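Local coordinates for protein beta-galactosidase (PDB 6Y2K) that hydrolyses terminal beta-galactosidic bonds, working as a hexameric, cold-active family 42 glycoside hydrolase of an Antarctic Marinomonas, at residues A[134-139]-A[238-243]; A[262-267]-A[297-302]; A[307-312]-A[345-350]; A[406-411]-A[613-618]. All blocks are in the same frame, centred on the assembly; numbering follows the deposited sequence.

Contact 1: A[134-139]-A[238-243]; sequences VASWQT and DLVHNY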
loop_
_atom_site.group_PDB
_atom_site.type_symbol
_atom_site.label_atom_id
_atom_site.label_comp_id
_atom_site.label_asym_id
_atom_site.label_seq_id
_atom_site.Cartn_x
_atom_site.Cartn_y
_atom_site.Cartn_z
ATOM N N VAL A 134 -15.028 7.143 -60.474
ATOM C CA VAL A 134 -14.109 6.228 -59.791
ATOM C C VAL A 134 -12.675 6.731 -59.910
ATOM O O VAL A 134 -12.098 6.733 -60.997
ATOM C CB VAL A 134 -14.243 4.784 -60.318
ATOM C CG1 VAL A 134 -13.235 3.851 -59.646
ATOM C CG2 VAL A 134 -15.659 4.275 -60.094
ATOM N N ALA A 135 -12.117 7.171 -58.780
ATOM C CA ALA A 135 -10.747 7.671 -58.717
ATOM C C ALA A 135 -9.755 6.619 -58.229
ATOM O O ALA A 135 -8.552 6.736 -58.481
ATOM C CB ALA A 135 -10.697 8.892 -57.816
ATOM N N SER A 136 -10.264 5.581 -57.561
ATOM C CA SER A 136 -9.432 4.638 -56.832
ATOM C C SER A 136 -10.173 3.331 -56.586
ATOM O O SER A 136 -11.407 3.317 -56.564
ATOM C CB SER A 136 -9.044 5.279 -55.493
ATOM O OG SER A 136 -8.416 4.357 -54.623
ATOM N N TRP A 137 -9.425 2.243 -56.385
ATOM C CA TRP A 137 -10.007 0.966 -55.964
ATOM C C TRP A 137 -9.353 0.475 -54.687
ATOM O O TRP A 137 -8.127 0.495 -54.586
ATOM C CB TRP A 137 -9.807 -0.116 -57.028
ATOM C CG TRP A 137 -10.553 0.077 -58.316
ATOM C CD1 TRP A 137 -10.190 0.873 -59.358
ATOM C CD2 TRP A 137 -11.763 -0.572 -58.707
ATOM N NE1 TRP A 137 -11.105 0.771 -60.370
ATOM C CE2 TRP A 137 -12.078 -0.117 -60.002
ATOM C CE3 TRP A 137 -12.608 -1.508 -58.093
ATOM C CZ2 TRP A 137 -13.209 -0.560 -60.701
ATOM C CZ3 TRP A 137 -13.732 -1.952 -58.785
ATOM C CH2 TRP A 137 -14.026 -1.473 -60.073
ATOM N N GLN A 138 -10.169 0.019 -53.733
ATOM C CA GLN A 138 -9.685 -0.743 -52.569
ATOM C C GLN A 138 -9.880 -2.224 -52.856
ATOM O O GLN A 138 -11.006 -2.657 -53.119
ATOM C CB GLN A 138 -10.461 -0.377 -51.296
ATOM C CG GLN A 138 -10.049 -1.193 -50.064
ATOM C CD GLN A 138 -10.873 -0.871 -48.839
ATOM O OE1 GLN A 138 -10.706 0.187 -48.247
ATOM N NE2 GLN A 138 -11.761 -1.785 -48.446
ATOM N N THR A 139 -8.803 -3.006 -52.802
ATOM C CA THR A 139 -8.914 -4.461 -52.928
ATOM C C THR A 139 -9.412 -5.066 -51.617
ATOM O O THR A 139 -8.827 -4.827 -50.571
ATOM C CB THR A 139 -7.572 -5.106 -53.290
ATOM O OG1 THR A 139 -6.559 -4.658 -52.380
ATOM C CG2 THR A 139 -7.179 -4.740 -54.719
ATOM N N ASP A 238 -5.887 4.959 -58.568
ATOM C CA ASP A 238 -5.027 4.564 -57.451
ATOM C C ASP A 238 -5.522 3.259 -56.842
ATOM O O ASP A 238 -6.676 3.168 -56.435
ATOM C CB ASP A 238 -5.013 5.629 -56.351
ATOM C CG ASP A 238 -4.280 6.894 -56.755
ATOM O OD1 ASP A 238 -3.258 6.816 -57.459
ATOM O OD2 ASP A 238 -4.701 7.968 -56.306
ATOM N N LEU A 239 -4.658 2.252 -56.803
ATOM C CA LEU A 239 -4.989 0.976 -56.162
ATOM C C LEU A 239 -4.436 1.006 -54.742
ATOM O O LEU A 239 -3.263 1.331 -54.526
ATOM C CB LEU A 239 -4.420 -0.189 -56.966
ATOM C CG LEU A 239 -4.768 -0.176 -58.469
ATOM C CD1 LEU A 239 -4.227 -1.411 -59.153
ATOM C CD2 LEU A 239 -6.272 -0.072 -58.680
ATOM N N VAL A 240 -5.298 0.670 -53.787
ATOM C CA VAL A 240 -5.012 0.821 -52.366
ATOM C C VAL A 240 -5.564 -0.384 -51.614
ATOM O O VAL A 240 -6.507 -1.036 -52.078
ATOM C CB VAL A 240 -5.613 2.156 -51.831
ATOM C CG1 VAL A 240 -7.128 2.202 -51.955
ATOM C CG2 VAL A 240 -5.196 2.440 -50.391
ATOM N N HIS A 241 -4.947 -0.695 -50.477
ATOM C CA HIS A 241 -5.536 -1.597 -49.504
ATOM C C HIS A 241 -5.567 -0.930 -48.127
ATOM O O HIS A 241 -4.757 -0.032 -47.843
ATOM C CB HIS A 241 -4.807 -2.943 -49.443
ATOM C CG HIS A 241 -5.517 -3.929 -48.576
ATOM N ND1 HIS A 241 -6.688 -4.542 -48.965
ATOM C CD2 HIS A 241 -5.296 -4.316 -47.297
ATOM C CE1 HIS A 241 -7.135 -5.296 -47.979
ATOM N NE2 HIS A 241 -6.312 -5.175 -46.953
ATOM N N ASN A 242 -6.528 -1.343 -47.295
ATOM C CA ASN A 242 -6.701 -0.778 -45.951
ATOM C C ASN A 242 -6.118 -1.711 -44.874
ATOM O O ASN A 242 -6.701 -2.737 -44.540
ATOM C CB ASN A 242 -8.166 -0.365 -45.678
ATOM C CG ASN A 242 -9.164 -1.510 -45.803
ATOM O OD1 ASN A 242 -8.975 -2.455 -46.575
ATOM N ND2 ASN A 242 -10.250 -1.420 -45.039
ATOM N N TYR A 243 -4.948 -1.326 -44.365
ATOM C CA TYR A 243 -4.219 -2.060 -43.330
ATOM C C TYR A 243 -4.699 -1.648 -41.938
ATOM O O TYR A 243 -5.519 -0.733 -41.796
ATOM C CB TYR A 243 -2.715 -1.808 -43.464
ATOM C CG TYR A 243 -2.172 -2.054 -44.853
ATOM C CD1 TYR A 243 -2.323 -3.293 -45.467
ATOM C CD2 TYR A 243 -1.486 -1.052 -45.548
ATOM C CE1 TYR A 243 -1.818 -3.532 -46.744
ATOM C CE2 TYR A 243 -0.972 -1.282 -46.824
ATOM C CZ TYR A 243 -1.142 -2.524 -47.421
ATOM O OH TYR A 243 -0.633 -2.761 -48.694
#
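Ala135 opens the pairing, Ala135 O accepting Asp238 N on a lone pair at 3.2 Å. At Ser136 the hydroxyl stands anti to the backbone N (chi1 170°), which carries OG to Asp238 O at 2.8 Å; it donates from above the carbonyl plane, whereas Trp137 N meets the same oxygen in that plane at 2.9 Å. One carbonyl is gripped twice, and a short hydroxyl suits this buried spot. The strands, 134-138 and 238-244, are the parallel fourth and fifth of a TIM barrel. Ser136, Gln138 and Val240 face its interior, while Trp137 and Leu239 face helix 205-233, with Trp137 CB beside Leu239 CD2 at 3.9 Å and the indole N-H going to Ser234. Trp137 O accepts Val240 N nearly along its C=O axis. Gln138 runs out extended until its amide stacks on that of Asn242, the planes 16° apart, and each amide bonds elsewhere: Gln138 NE2 to Asp140 O and OE1 to Arg33 NH1, Asn242 ND2 to Asn141 OD1 and OD1 to Glu142 N. Thr139 gives its N-H to Val240 O, and Thr139 O receives His241 ND1 at 2.7 Å in the imidazole plane; this places a proton on ND1, consistent with NE2 accepting from Tyr143 N.

Contact 2: A[262-267]-A[297-302]; sequences ASWDSY and FHHDLY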
loop_
_atom_site.group_PDB
_atom_site.type_symbol
_atom_site.label_atom_id
_atom_site.label_comp_id
_atom_site.label_asym_id
_atom_site.label_seq_id
_atom_site.Cartn_x
_atom_site.Cartn_y
_atom_site.Cartn_z
ATOM N N ALA A 262 -0.708 3.124 -49.518
ATOM C CA ALA A 262 -0.969 2.383 -48.288
ATOM C C ALA A 262 -1.985 3.184 -47.498
ATOM O O ALA A 262 -1.754 4.354 -47.208
ATOM C CB ALA A 262 0.303 2.211 -47.483
ATOM N N SER A 263 -3.116 2.570 -47.175
ATOM C CA SER A 263 -4.086 3.190 -46.285
ATOM C C SER A 263 -4.218 2.340 -45.043
ATOM O O SER A 263 -3.865 1.159 -45.054
ATOM C CB SER A 263 -5.447 3.367 -46.953
ATOM O OG SER A 263 -6.125 2.145 -47.123
ATOM N N TRP A 264 -4.707 2.942 -43.967
ATOM C CA TRP A 264 -4.935 2.177 -42.747
ATOM C C TRP A 264 -6.084 2.695 -41.909
ATOM O O TRP A 264 -6.629 3.778 -42.159
ATOM C CB TRP A 264 -3.633 2.013 -41.946
ATOM C CG TRP A 264 -3.282 3.155 -41.071
ATOM C CD1 TRP A 264 -2.809 4.371 -41.462
ATOM C CD2 TRP A 264 -3.337 3.179 -39.641
ATOM N NE1 TRP A 264 -2.580 5.164 -40.360
ATOM C CE2 TRP A 264 -2.893 4.457 -39.227
ATOM C CE3 TRP A 264 -3.706 2.240 -38.666
ATOM C CZ2 TRP A 264 -2.828 4.826 -37.882
ATOM C CZ3 TRP A 264 -3.646 2.607 -37.322
ATOM C CH2 TRP A 264 -3.202 3.885 -36.943
ATOM N N ASP A 265 -6.461 1.872 -40.933
ATOM C CA ASP A 265 -7.689 2.032 -40.191
ATOM C C ASP A 265 -7.350 2.282 -38.725
ATOM O O ASP A 265 -6.902 1.369 -38.024
ATOM C CB ASP A 265 -8.554 0.776 -40.376
ATOM C CG ASP A 265 -8.928 0.520 -41.842
ATOM O OD1 ASP A 265 -8.824 1.451 -42.655
ATOM O OD2 ASP A 265 -9.344 -0.607 -42.189
ATOM N N SER A 266 -7.568 3.523 -38.285
ATOM C CA SER A 266 -7.115 4.022 -36.990
ATOM C C SER A 266 -8.271 4.192 -36.019
ATOM O O SER A 266 -9.164 5.032 -36.219
ATOM C CB SER A 266 -6.401 5.365 -37.139
ATOM O OG SER A 266 -5.940 5.823 -35.868
ATOM N N TYR A 267 -8.229 3.404 -34.947
ATOM C CA TYR A 267 -9.221 3.462 -33.899
ATOM C C TYR A 267 -8.504 3.566 -32.556
ATOM O O TYR A 267 -8.418 2.579 -31.820
ATOM C CB TYR A 267 -10.118 2.236 -33.979
ATOM C CG TYR A 267 -10.900 2.142 -35.268
ATOM C CD1 TYR A 267 -12.073 2.876 -35.446
ATOM C CD2 TYR A 267 -10.470 1.322 -36.313
ATOM C CE1 TYR A 267 -12.796 2.797 -36.621
ATOM C CE2 TYR A 267 -11.189 1.234 -37.494
ATOM C CZ TYR A 267 -12.349 1.975 -37.644
ATOM O OH TYR A 267 -13.080 1.883 -38.798
ATOM N N PHE A 297 2.958 5.857 -34.981
ATOM C CA PHE A 297 3.734 4.667 -35.326
ATOM C C PHE A 297 3.289 4.083 -36.666
ATOM O O PHE A 297 4.113 3.796 -37.532
ATOM C CB PHE A 297 3.620 3.598 -34.226
ATOM C CG PHE A 297 4.502 2.398 -34.461
ATOM C CD1 PHE A 297 5.813 2.383 -34.001
ATOM C CD2 PHE A 297 4.033 1.294 -35.168
ATOM C CE1 PHE A 297 6.636 1.295 -34.230
ATOM C CE2 PHE A 297 4.858 0.193 -35.397
ATOM C CZ PHE A 297 6.154 0.194 -34.921
ATOM N N HIS A 298 1.980 3.927 -36.824
ATOM C CA HIS A 298 1.400 3.341 -38.023
ATOM C C HIS A 298 1.395 4.290 -39.230
ATOM O O HIS A 298 1.578 3.843 -40.359
ATOM C CB HIS A 298 0.000 2.822 -37.710
ATOM C CG HIS A 298 0.015 1.695 -36.735
ATOM N ND1 HIS A 298 -0.198 1.877 -35.386
ATOM C CD2 HIS A 298 0.288 0.379 -36.901
ATOM C CE1 HIS A 298 -0.078 0.717 -34.764
ATOM N NE2 HIS A 298 0.216 -0.208 -35.659
ATOM N N HIS A 299 1.204 5.585 -38.999
ATOM C CA HIS A 299 1.310 6.557 -40.092
ATOM C C HIS A 299 2.700 6.442 -40.753
ATOM O O HIS A 299 2.808 6.395 -41.974
ATOM C CB HIS A 299 1.126 7.991 -39.610
ATOM C CG HIS A 299 -0.211 8.283 -39.009
ATOM N ND1 HIS A 299 -1.388 7.787 -39.517
ATOM C CD2 HIS A 299 -0.557 9.071 -37.964
ATOM C CE1 HIS A 299 -2.404 8.244 -38.805
ATOM N NE2 HIS A 299 -1.926 9.021 -37.849
ATOM N N ASP A 300 3.750 6.379 -39.934
ATOM C CA ASP A 300 5.131 6.254 -40.438
ATOM C C ASP A 300 5.433 4.885 -41.078
ATOM O O ASP A 300 6.077 4.817 -42.132
ATOM C CB ASP A 300 6.148 6.574 -39.324
ATOM C CG ASP A 300 6.123 8.052 -38.891
ATOM O OD1 ASP A 300 5.687 8.930 -39.691
ATOM O OD2 ASP A 300 6.538 8.330 -37.735
ATOM N N LEU A 301 4.978 3.807 -40.449
ATOM C CA LEU A 301 5.123 2.461 -41.021
ATOM C C LEU A 301 4.445 2.369 -42.400
ATOM O O LEU A 301 5.048 1.902 -43.372
ATOM C CB LEU A 301 4.535 1.413 -40.068
ATOM C CG LEU A 301 4.392 -0.042 -40.528
ATOM C CD1 LEU A 301 5.743 -0.705 -40.739
ATOM C CD2 LEU A 301 3.577 -0.806 -39.496
ATOM N N TYR A 302 3.208 2.840 -42.481
ATOM C CA TYR A 302 2.428 2.714 -43.719
ATOM C C TYR A 302 2.796 3.742 -44.797
ATOM O O TYR A 302 2.660 3.448 -45.985
ATOM C CB TYR A 302 0.919 2.667 -43.422
ATOM C CG TYR A 302 0.513 1.416 -42.633
ATOM C CD1 TYR A 302 0.953 0.149 -43.022
ATOM C CD2 TYR A 302 -0.302 1.496 -41.500
ATOM C CE1 TYR A 302 0.613 -0.997 -42.305
ATOM C CE2 TYR A 302 -0.661 0.346 -40.786
ATOM C CZ TYR A 302 -0.203 -0.898 -41.197
ATOM O OH TYR A 302 -0.534 -2.070 -40.530
#
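Trp264 leaves the sixth barrel strand with CG in the crowded position between its backbone N and carbonyl carbon, so that the indole lies against helix 294-305, which runs nearly antiparallel to the strand. Its CB touches Tyr302 CD2 at 3.4 Å, and that same carbon reaches over the indole at CG. Along one edge, NE1 donates to His299 ND1 at 3.0 Å; the acceptor lies in the indole plane, but the bond leans 29° out of the imidazole plane. Farther out, CZ2 and CH2 each lie 3.5 Å from His298 CB, which sits almost squarely over the six-membered ring in a CH-pi contact. The His298 imidazole, its ND1 bonded to Ala294 O, continues this as an offset stack, tilted 30° from the indole. Ser266 CB packs on the opposite face, so the broad ring is held from both sides within an aromatic cluster. An alanine here would remove the indole and its N-H, and would probably leave the cluster loosely packed and His299 less firmly oriented. Since ND1 accepts from Trp264, His299 is left to offer NE2 to Glu340 OE1; the carboxylate would probably polarise the imidazole and strengthen ND1 as an acceptor.

Contact 3: A[307-312]-A[345-350]; sequences NGRLWI and GAELVS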
loop_
_atom_site.group_PDB
_atom_site.type_symbol
_atom_site.label_atom_id
_atom_site.label_comp_id
_atom_site.label_asym_id
_atom_site.label_seq_id
_atom_site.Cartn_x
_atom_site.Cartn_y
_atom_site.Cartn_z
ATOM N N ASN A 307 5.359 3.615 -50.244
ATOM C CA ASN A 307 6.419 4.295 -50.980
ATOM C C ASN A 307 6.189 5.814 -51.019
ATOM O O ASN A 307 6.285 6.455 -52.070
ATOM C CB ASN A 307 6.548 3.674 -52.379
ATOM C CG ASN A 307 7.016 2.230 -52.323
ATOM O OD1 ASN A 307 8.135 1.950 -51.892
ATOM N ND2 ASN A 307 6.155 1.302 -52.746
ATOM N N GLY A 308 5.878 6.382 -49.851
ATOM C CA GLY A 308 5.599 7.822 -49.712
ATOM C C GLY A 308 4.132 8.211 -49.619
ATOM O O GLY A 308 3.806 9.252 -49.043
ATOM N N ARG A 309 3.243 7.379 -50.171
ATOM C CA ARG A 309 1.811 7.685 -50.244
ATOM C C ARG A 309 0.978 6.981 -49.149
ATOM O O ARG A 309 0.856 5.743 -49.130
ATOM C CB ARG A 309 1.290 7.318 -51.625
ATOM C CG ARG A 309 1.973 8.106 -52.740
ATOM C CD ARG A 309 1.206 8.011 -54.046
ATOM N NE ARG A 309 -0.125 8.602 -53.940
ATOM C CZ ARG A 309 -1.127 8.389 -54.799
ATOM N NH1 ARG A 309 -0.976 7.575 -55.845
ATOM N NH2 ARG A 309 -2.297 8.988 -54.608
ATOM N N LEU A 310 0.411 7.799 -48.261
ATOM C CA LEU A 310 -0.321 7.357 -47.076
ATOM C C LEU A 310 -1.710 7.955 -47.094
ATOM O O LEU A 310 -1.838 9.161 -47.291
ATOM C CB LEU A 310 0.391 7.870 -45.820
ATOM C CG LEU A 310 -0.310 7.704 -44.460
ATOM C CD1 LEU A 310 -0.391 6.231 -44.087
ATOM C CD2 LEU A 310 0.412 8.493 -43.380
ATOM N N TRP A 311 -2.730 7.116 -46.889
ATOM C CA TRP A 311 -4.084 7.546 -46.552
ATOM C C TRP A 311 -4.494 6.912 -45.222
ATOM O O TRP A 311 -3.927 5.900 -44.805
ATOM C CB TRP A 311 -5.119 7.090 -47.590
ATOM C CG TRP A 311 -4.990 7.614 -48.998
ATOM C CD1 TRP A 311 -4.122 8.548 -49.470
ATOM C CD2 TRP A 311 -5.801 7.226 -50.110
ATOM N NE1 TRP A 311 -4.321 8.757 -50.815
ATOM C CE2 TRP A 311 -5.355 7.959 -51.232
ATOM C CE3 TRP A 311 -6.858 6.323 -50.266
ATOM C CZ2 TRP A 311 -5.931 7.811 -52.506
ATOM C CZ3 TRP A 311 -7.434 6.173 -51.540
ATOM C CH2 TRP A 311 -6.970 6.925 -52.638
ATOM N N ILE A 312 -5.486 7.506 -44.567
ATOM C CA ILE A 312 -6.217 6.834 -43.504
ATOM C C ILE A 312 -7.582 6.533 -44.125
ATOM O O ILE A 312 -8.364 7.448 -44.364
ATOM C CB ILE A 312 -6.355 7.700 -42.227
ATOM C CG1 ILE A 312 -5.054 7.686 -41.405
ATOM C CG2 ILE A 312 -7.473 7.166 -41.323
ATOM C CD1 ILE A 312 -3.813 8.184 -42.111
ATOM N N GLY A 345 2.014 13.222 -43.277
ATOM C CA GLY A 345 1.963 13.209 -44.744
ATOM C C GLY A 345 0.750 12.538 -45.362
ATOM O O GLY A 345 0.733 12.293 -46.567
ATOM N N ALA A 346 -0.275 12.235 -44.562
ATOM C CA ALA A 346 -1.474 11.618 -45.105
ATOM C C ALA A 346 -2.092 12.548 -46.142
ATOM O O ALA A 346 -2.297 13.731 -45.859
ATOM C CB ALA A 346 -2.480 11.324 -44.005
ATOM N N GLU A 347 -2.348 12.016 -47.340
ATOM C CA GLU A 347 -3.028 12.765 -48.407
ATOM C C GLU A 347 -4.500 12.929 -48.077
ATOM O O GLU A 347 -5.105 13.966 -48.377
ATOM C CB GLU A 347 -2.931 12.021 -49.743
ATOM C CG GLU A 347 -1.521 11.775 -50.264
ATOM C CD GLU A 347 -1.503 11.054 -51.613
ATOM O OE1 GLU A 347 -2.562 10.578 -52.093
ATOM O OE2 GLU A 347 -0.402 10.939 -52.198
ATOM N N LEU A 348 -5.065 11.885 -47.472
ATOM C CA LEU A 348 -6.497 11.757 -47.260
ATOM C C LEU A 348 -6.749 11.150 -45.886
ATOM O O LEU A 348 -6.075 10.202 -45.527
ATOM C CB LEU A 348 -7.062 10.828 -48.330
ATOM C CG LEU A 348 -8.527 10.412 -48.233
ATOM C CD1 LEU A 348 -9.413 11.640 -48.377
ATOM C CD2 LEU A 348 -8.824 9.377 -49.305
ATOM N N VAL A 349 -7.709 11.700 -45.141
ATOM C CA VAL A 349 -8.237 11.073 -43.928
ATOM C C VAL A 349 -9.727 10.817 -44.129
ATOM O O VAL A 349 -10.510 11.765 -44.266
ATOM C CB VAL A 349 -8.012 11.961 -42.686
ATOM C CG1 VAL A 349 -8.772 11.435 -41.469
ATOM C CG2 VAL A 349 -6.521 12.057 -42.395
ATOM N N SER A 350 -10.105 9.541 -44.146
ATOM C CA SER A 350 -11.480 9.125 -44.388
ATOM C C SER A 350 -12.088 8.536 -43.111
ATOM O O SER A 350 -11.490 7.656 -42.490
ATOM C CB SER A 350 -11.524 8.133 -45.569
ATOM O OG SER A 350 -12.743 7.419 -45.635
HETATM O O HOH W 1 1.529 10.576 -48.497
#
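This is a buried pairing of the seventh and eighth parallel barrel strands, reinforced near their N-terminal ends by a salt bridge. Ile312 N donates to Leu348 O at 2.9 Å, and Ile312 O takes Ser350 N at 2.7 Å. Leu310 O receives Glu347 N nearly along its C=O axis. From there Glu347 extends its chain to Arg309, which bends at chi3 and grips it side-on: NE meets OE2 at 2.9 Å and NH2 meets OE1 at 3.0 Å, both on syn lone pairs, with the two groups nearly coplanar. Glu347 OE1 also accepts Trp311 NE1 at 2.8 Å, from above the carboxylate plane, so three N-H groups fix the acid, and its charge is likely to persist. Arg309 NH1 has a second acid in Asp238. Leu348 CD2 lies over one face of the Trp311 indole in a CH-pi contact, 3.9 Å from the six-ring centroid, while Ile312 CD1 packs on Ala346 CB at 3.9 Å. A water joins Leu310 N to Gly308 O and Gly345 O. Gly345, whose positive phi suits glycine, ends helix 333-343 in a Schellman motif. Strand, helix and parallel strand form the beta-alpha-beta unit from which TIM barrels are built.

Contact 4: A[406-411]-A[613-618]; sequences LPSAGK and RERGNV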
loop_
_atom_site.group_PDB
_atom_site.type_symbol
_atom_site.label_atom_id
_atom_site.label_comp_id
_atom_site.label_asym_id
_atom_site.label_seq_id
_atom_site.Cartn_x
_atom_site.Cartn_y
_atom_site.Cartn_z
ATOM N N LEU A 406 3.791 18.974 -49.631
ATOM C CA LEU A 406 4.799 19.308 -48.612
ATOM C C LEU A 406 5.615 18.068 -48.242
ATOM O O LEU A 406 5.049 16.974 -48.133
ATOM C CB LEU A 406 4.157 19.859 -47.334
ATOM C CG LEU A 406 3.678 21.309 -47.314
ATOM C CD1 LEU A 406 2.887 21.558 -46.037
ATOM C CD2 LEU A 406 4.849 22.271 -47.439
ATOM N N PRO A 407 6.938 18.227 -48.050
ATOM C CA PRO A 407 7.742 17.063 -47.677
ATOM C C PRO A 407 7.301 16.463 -46.338
ATOM O O PRO A 407 6.780 17.177 -45.480
ATOM C CB PRO A 407 9.180 17.604 -47.617
ATOM C CG PRO A 407 9.067 19.084 -47.608
ATOM C CD PRO A 407 7.751 19.446 -48.213
ATOM N N SER A 408 7.457 15.148 -46.212
ATOM C CA SER A 408 7.015 14.414 -45.029
ATOM C C SER A 408 8.076 13.557 -44.346
ATOM O O SER A 408 7.853 13.125 -43.218
ATOM C CB SER A 408 5.813 13.546 -45.405
ATOM O OG SER A 408 4.740 14.364 -45.841
ATOM N N ALA A 409 9.222 13.321 -44.991
ATOM C CA ALA A 409 10.217 12.387 -44.468
ATOM C C ALA A 409 10.942 12.948 -43.250
ATOM O O ALA A 409 11.252 14.138 -43.198
ATOM C CB ALA A 409 11.225 12.016 -45.544
ATOM N N GLY A 410 11.192 12.084 -42.273
ATOM C CA GLY A 410 12.103 12.389 -41.166
ATOM C C GLY A 410 13.539 12.071 -41.547
ATOM O O GLY A 410 13.789 11.373 -42.534
ATOM N N LYS A 411 14.482 12.597 -40.770
ATOM C CA LYS A 411 15.907 12.287 -40.935
ATOM C C LYS A 411 16.379 11.153 -40.024
ATOM O O LYS A 411 17.553 10.765 -40.071
ATOM C CB LYS A 411 16.745 13.540 -40.686
ATOM C CG LYS A 411 16.320 14.692 -41.571
ATOM C CD LYS A 411 17.381 15.768 -41.665
ATOM C CE LYS A 411 16.921 16.873 -42.607
ATOM N NZ LYS A 411 18.080 17.697 -43.042
ATOM N N ARG A 613 5.655 17.248 -34.979
ATOM C CA ARG A 613 6.187 16.732 -36.238
ATOM C C ARG A 613 6.251 17.874 -37.255
ATOM O O ARG A 613 5.451 18.809 -37.182
ATOM C CB ARG A 613 5.337 15.564 -36.766
ATOM C CG ARG A 613 6.076 14.727 -37.790
ATOM C CD ARG A 613 5.342 13.462 -38.218
ATOM N NE ARG A 613 6.276 12.588 -38.915
ATOM C CZ ARG A 613 6.722 12.757 -40.162
ATOM N NH1 ARG A 613 7.620 11.901 -40.648
ATOM N NH2 ARG A 613 6.289 13.761 -40.935
ATOM N N GLU A 614 7.218 17.797 -38.169
ATOM C CA GLU A 614 7.410 18.816 -39.205
ATOM C C GLU A 614 7.104 18.297 -40.604
ATOM O O GLU A 614 7.385 17.144 -40.919
ATOM C CB GLU A 614 8.851 19.316 -39.194
ATOM C CG GLU A 614 9.273 19.918 -37.866
ATOM C CD GLU A 614 10.631 20.605 -37.921
ATOM O OE1 GLU A 614 10.975 21.274 -36.927
ATOM O OE2 GLU A 614 11.347 20.492 -38.949
ATOM N N ARG A 615 6.533 19.172 -41.429
ATOM C CA ARG A 615 6.466 18.989 -42.881
ATOM C C ARG A 615 7.007 20.251 -43.547
ATOM O O ARG A 615 6.324 21.278 -43.594
ATOM C CB ARG A 615 5.030 18.721 -43.329
ATOM C CG ARG A 615 4.518 17.358 -42.885
ATOM C CD ARG A 615 3.171 17.008 -43.497
ATOM N NE ARG A 615 3.241 16.873 -44.955
ATOM C CZ ARG A 615 2.191 16.725 -45.764
ATOM N NH1 ARG A 615 0.948 16.679 -45.287
ATOM N NH2 ARG A 615 2.389 16.614 -47.074
ATOM N N GLY A 616 8.244 20.173 -44.030
ATOM C CA GLY A 616 8.953 21.335 -44.565
ATOM C C GLY A 616 9.034 22.456 -43.542
ATOM O O GLY A 616 9.606 22.282 -42.468
ATOM N N ASN A 617 8.397 23.577 -43.871
ATOM C CA ASN A 617 8.364 24.783 -43.040
ATOM C C ASN A 617 7.180 24.830 -42.060
ATOM O O ASN A 617 6.999 25.823 -41.358
ATOM C CB ASN A 617 8.398 26.059 -43.926
ATOM C CG ASN A 617 7.091 26.322 -44.683
ATOM O OD1 ASN A 617 6.520 27.406 -44.579
ATOM N ND2 ASN A 617 6.632 25.350 -45.462
ATOM N N VAL A 618 6.365 23.769 -42.010
ATOM C CA VAL A 618 5.195 23.719 -41.110
ATOM C C VAL A 618 5.513 22.829 -39.894
ATOM O O VAL A 618 6.076 21.737 -40.057
ATOM C CB VAL A 618 3.934 23.206 -41.840
ATOM C CG1 VAL A 618 2.713 23.228 -40.921
ATOM C CG2 VAL A 618 3.675 24.035 -43.091
HETATM O O HOH W 2 9.640 15.612 -41.173
#
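Hydrogen bonds from two arginines dominate this meeting of 406-411, the loop between helix 400-404 and strand 412-415, with 613-618, the turn joining strands 610-615 and 618-623 of the four-stranded antiparallel sheet. Arg613, extended from CG to NE, comes end-on to Ser408 O: NH2 bonds it at 2.8 Å on a lone pair and NH1 at 2.9 Å nearly along the C=O axis, with the oxygen exactly in the guanidinium plane; NH2 also bonds Ser343 O, and NH1 Val453 O. Arg615 bends at chi3 so that NH2 reaches Leu406 O at 2.9 Å, a straight bond (171°) made from above the carbonyl plane. One water bridges the backbones, giving a hydrogen to Ala409 O and another to Glu614 O at 2.7 Å. Apolar contacts are fewer: Leu406 CD1 meets Val618 CG2 at 3.9 Å, and the Pro407 ring lies along Gly616, its CG 3.8 Å from Gly616 CA. Arg615 to Val618 form a type II' turn, where the positive phi of Gly616 favours glycine; a CB there would also crowd Pro407. A leucine at Arg615 would have no N-H for Leu406 O, Phe342 O or Met404 O, and would probably loosen the loop from the turn. The last two lie at the C-terminal ends of helices 333-343 and 400-404, whose partly negative carbonyls probably attract the cation as well as accept its hydrogens.

Contacts 1, 2 and 3 all involve strands of one barrel. Strand 238-244 of contact 1 adjoins strand 261-266 of contact 2, with Tyr243 N 2.8 Å from Ser263 O, and that strand adjoins 310-315 of contact 3, with Ala262 O 2.9 Å from Trp311 N. Past the intervening strand 261-266, Asp238 OD1 salt-bridges Arg309 NH1 at 2.9 Å, tying contact 1 to contact 3. Contact 4 lies outside, its centre about 14 Å from that of contact 3, and touches it where Gly345 CA meets Ser408 OG at 3.2 Å. In clan GH-A barrels the two catalytic glutamates lie at or just after the C-terminal ends of strands four and seven, so contacts 1 and 3 involve the two strands that probably carry them.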